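Local coordinates for Glyco_hydro_cc domain-containing protein (Pseudomonas viridiflava, PDB 6UAV) that probably cleaves beta-1,3-glucan chains internally, as an endo-beta-1,3-glucanase of glycoside hydrolase family 128, subgroup II, at residues 162-167 against 193-198. Numbering follows the deposited sequence.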
ATOM      1  N   TYR A 162       0.264   8.120  -8.513  1.00 12.77           N
ATOM      2  CA  TYR A 162       1.198   7.948  -9.654  1.00 12.79           C
ATOM      3  C   TYR A 162       1.511   9.273 -10.378  1.00 13.14           C
ATOM      4  O   TYR A 162       1.740   9.304 -11.581  1.00 13.05           O
ATOM      5  CB  TYR A 162       0.579   6.908 -10.592  1.00 12.18           C
ATOM      6  CG  TYR A 162       0.656   5.516 -10.028  1.00 12.55           C
ATOM      7  CD1 TYR A 162      -0.301   5.070  -9.126  1.00 12.34           C
ATOM      8  CD2 TYR A 162       1.736   4.684 -10.299  1.00 12.63           C
ATOM      9  CE1 TYR A 162      -0.253   3.783  -8.610  1.00 12.18           C
ATOM     10  CE2 TYR A 162       1.813   3.401  -9.787  1.00 12.88           C
ATOM     11  CZ  TYR A 162       0.817   2.956  -8.926  1.00 12.21           C
ATOM     12  OH  TYR A 162       0.901   1.685  -8.450  1.00 11.93           O
ATOM     13  N   ASP A 163       1.451  10.411  -9.673  1.00 13.96           N
ATOM     14  CA  ASP A 163       1.589  11.743 -10.317  1.00 14.49           C
ATOM     15  C   ASP A 163       2.252  12.663  -9.319  1.00 14.01           C
ATOM     16  O   ASP A 163       2.579  12.267  -8.197  1.00 13.77           O
ATOM     17  CB  ASP A 163       0.254  12.280 -10.831  1.00 15.09           C
ATOM     18  CG  ASP A 163       0.304  13.145 -12.073  1.00 16.87           C
ATOM     19  OD1 ASP A 163       1.348  13.752 -12.324  1.00 16.65           O
ATOM     20  OD2 ASP A 163      -0.726  13.226 -12.749  1.00 19.54           O
ATOM     21  N   TYR A 164       2.530  13.875  -9.788  1.00 14.79           N
ATOM     22  CA  TYR A 164       2.920  14.967  -8.886  1.00 15.22           C
ATOM     23  C   TYR A 164       1.771  15.267  -7.908  1.00 15.23           C
ATOM     24  O   TYR A 164       0.631  14.795  -8.099  1.00 14.46           O
ATOM     25  CB  TYR A 164       3.216  16.219  -9.706  1.00 16.15           C
ATOM     26  CG  TYR A 164       4.370  16.057 -10.660  1.00 15.72           C
ATOM     27  CD1 TYR A 164       4.144  15.612 -11.947  1.00 15.89           C
ATOM     28  CD2 TYR A 164       5.675  16.348 -10.292  1.00 15.95           C
ATOM     29  CE1 TYR A 164       5.177  15.445 -12.852  1.00 15.85           C
ATOM     30  CE2 TYR A 164       6.726  16.202 -11.197  1.00 16.53           C
ATOM     31  CZ  TYR A 164       6.483  15.703 -12.462  1.00 16.52           C
ATOM     32  OH  TYR A 164       7.487  15.584 -13.387  1.00 16.80           O
ATOM     33  N   GLY A 165       2.116  15.999  -6.844  1.00 15.74           N
ATOM     34  CA  GLY A 165       1.144  16.500  -5.856  1.00 15.71           C
ATOM     35  C   GLY A 165       0.777  15.499  -4.792  1.00 15.20           C
ATOM     36  O   GLY A 165      -0.278  15.742  -4.085  1.00 15.35           O
ATOM     37  N   LEU A 166       1.558  14.448  -4.591  1.00 14.37           N
ATOM     38  CA  LEU A 166       1.201  13.498  -3.519  1.00 14.17           C
ATOM     39  C   LEU A 166       1.032  14.213  -2.157  1.00 14.59           C
ATOM     40  O   LEU A 166       0.038  13.953  -1.444  1.00 13.58           O
ATOM     41  CB  LEU A 166       2.218  12.359  -3.479  1.00 14.03           C
ATOM     42  CG  LEU A 166       2.146  11.466  -2.257  1.00 13.91           C
ATOM     43  CD1 LEU A 166       0.763  10.796  -2.103  1.00 14.26           C
ATOM     44  CD2 LEU A 166       3.214  10.436  -2.366  1.00 13.72           C
ATOM     45  N   SER A 167       1.940  15.095  -1.741  1.00 15.41           N
ATOM     46  CA  SER A 167       1.798  15.821  -0.452  1.00 15.94           C
ATOM     47  C   SER A 167       0.449  16.578  -0.405  1.00 15.79           C
ATOM     48  O   SER A 167      -0.193  16.576   0.641  1.00 15.84           O
ATOM     49  CB  SER A 167       2.958  16.731  -0.172  1.00 17.65           C
ATOM     50  OG  SER A 167       2.945  17.788  -1.113  1.00 20.32           O
ATOM     51  N   ASP A 193       3.875  17.982 -21.315  1.00 23.40           N
ATOM     52  CA  ASP A 193       3.763  19.361 -20.747  1.00 24.23           C
ATOM     53  C   ASP A 193       5.161  19.924 -20.260  1.00 25.42           C
ATOM     54  O   ASP A 193       5.103  20.861 -19.470  1.00 26.10           O
ATOM     55  CB  ASP A 193       2.676  19.368 -19.639  1.00 23.01           C
ATOM     56  CG  ASP A 193       2.670  18.257 -18.552  1.00 21.99           C
ATOM     57  OD1 ASP A 193       3.739  17.577 -18.233  1.00 22.72           O
ATOM     58  OD2 ASP A 193       1.565  18.090 -18.049  1.00 20.68           O
ATOM     59  N   GLY A 194       6.179  19.063 -20.409  1.00 24.67           N
ATOM     60  CA  GLY A 194       7.497  19.185 -19.709  1.00 22.93           C
ATOM     61  C   GLY A 194       7.681  18.362 -18.432  1.00 21.60           C
ATOM     62  O   GLY A 194       8.909  18.238 -18.104  1.00 21.78           O
ATOM     63  N   LEU A 195       6.616  17.788 -17.790  1.00 19.62           N
ATOM     64  CA  LEU A 195       6.665  17.060 -16.485  1.00 18.47           C
ATOM     65  C   LEU A 195       6.632  15.532 -16.700  1.00 17.43           C
ATOM     66  O   LEU A 195       6.667  14.798 -15.689  1.00 16.31           O
ATOM     67  CB  LEU A 195       5.494  17.450 -15.575  1.00 17.89           C
ATOM     68  CG  LEU A 195       5.501  18.878 -15.044  1.00 18.43           C
ATOM     69  CD1 LEU A 195       4.159  19.202 -14.421  1.00 18.47           C
ATOM     70  CD2 LEU A 195       6.644  19.039 -14.029  1.00 18.33           C
ATOM     71  N   GLN A 196       6.505  15.080 -17.949  1.00 17.79           N
ATOM     72  CA  GLN A 196       6.441  13.625 -18.255  1.00 18.09           C
ATOM     73  C   GLN A 196       7.686  12.944 -17.706  1.00 18.27           C
ATOM     74  O   GLN A 196       8.796  13.517 -17.826  1.00 18.30           O
ATOM     75  CB  GLN A 196       6.239  13.319 -19.735  1.00 19.07           C
ATOM     76  CG  GLN A 196       7.313  13.858 -20.673  1.00 20.50           C
ATOM     77  CD  GLN A 196       6.910  15.154 -21.318  1.00 21.93           C
ATOM     78  OE1 GLN A 196       6.589  16.148 -20.655  1.00 21.85           O
ATOM     79  NE2 GLN A 196       6.872  15.125 -22.645  1.00 22.92           N
ATOM     80  N   ILE A 197       7.507  11.766 -17.120  1.00 18.10           N
ATOM     81  CA  ILE A 197       8.626  10.986 -16.532  1.00 19.22           C
ATOM     82  C   ILE A 197       9.046   9.968 -17.584  1.00 20.23           C
ATOM     83  O   ILE A 197       8.494   8.859 -17.590  1.00 21.05           O
ATOM     84  CB  ILE A 197       8.230  10.359 -15.194  1.00 18.59           C
ATOM     85  CG1 ILE A 197       7.693  11.407 -14.214  1.00 18.55           C
ATOM     86  CG2 ILE A 197       9.413   9.583 -14.618  1.00 18.37           C
ATOM     87  CD1 ILE A 197       8.690  12.498 -13.880  1.00 19.16           C
ATOM     88  N   ASP A 198       9.933  10.379 -18.488  1.00 21.84           N
ATOM     89  CA  ASP A 198      10.242   9.639 -19.742  1.00 22.53           C
ATOM     90  C   ASP A 198      11.738   9.282 -19.710  1.00 22.32           C
ATOM     91  O   ASP A 198      12.277   8.918 -20.744  1.00 22.96           O
ATOM     92  CB  ASP A 198       9.837  10.447 -20.971  1.00 24.84           C
ATOM     93  CG  ASP A 198      10.467  11.849 -20.899  1.00 26.16           C
ATOM     94  OD1 ASP A 198      11.019  12.185 -19.870  1.00 27.85           O
ATOM     95  OD2 ASP A 198      10.576  12.422 -22.069  1.00 31.08           O
TER
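The ring and hydroxyl of Y164 are one side of every contact here: L195 CD1 lies over one face, L195 O sits at the edge in the ring plane, and I197 CD1 comes in obliquely. The phenol hydroxyl donates to that edge carbonyl, with OH 2.6 Å from L195 O, a short bond made at a C=O...donor angle of 124°. L195 thus supplies both a polar and an apolar partner, since its CB also packs 3.4 Å from Y164 CE1. From the opposing direction, I197 directs its CD1 methyl at the same end of the ring, 3.3 Å from Y164 OH. With chi1 of Y164 at -63°, CG lies beside the backbone N and anti to the carbonyl carbon, which carries the ring across to L195. The pair exemplifies how successive beta-alpha loops of a TIM barrel can be joined, a side chain after strand 156-161 bonding to a main-chain carbonyl in the loop between strand 180-185 and helix 200-216. H189 of that second loop meets the Y164 ring edge-to-face, and its ND1 is hydrogen-bonded to D163 OD1. Y164 N donates to D163 OD1 at 2.8 Å. Across the contact, D193 OD1 takes the backbone N of L195 at 2.9 Å in an Asx turn, which probably helps hold the bend just before the acceptor carbonyl. A sulfate ion, probably left from crystallisation, rests beside the Y164 side chain.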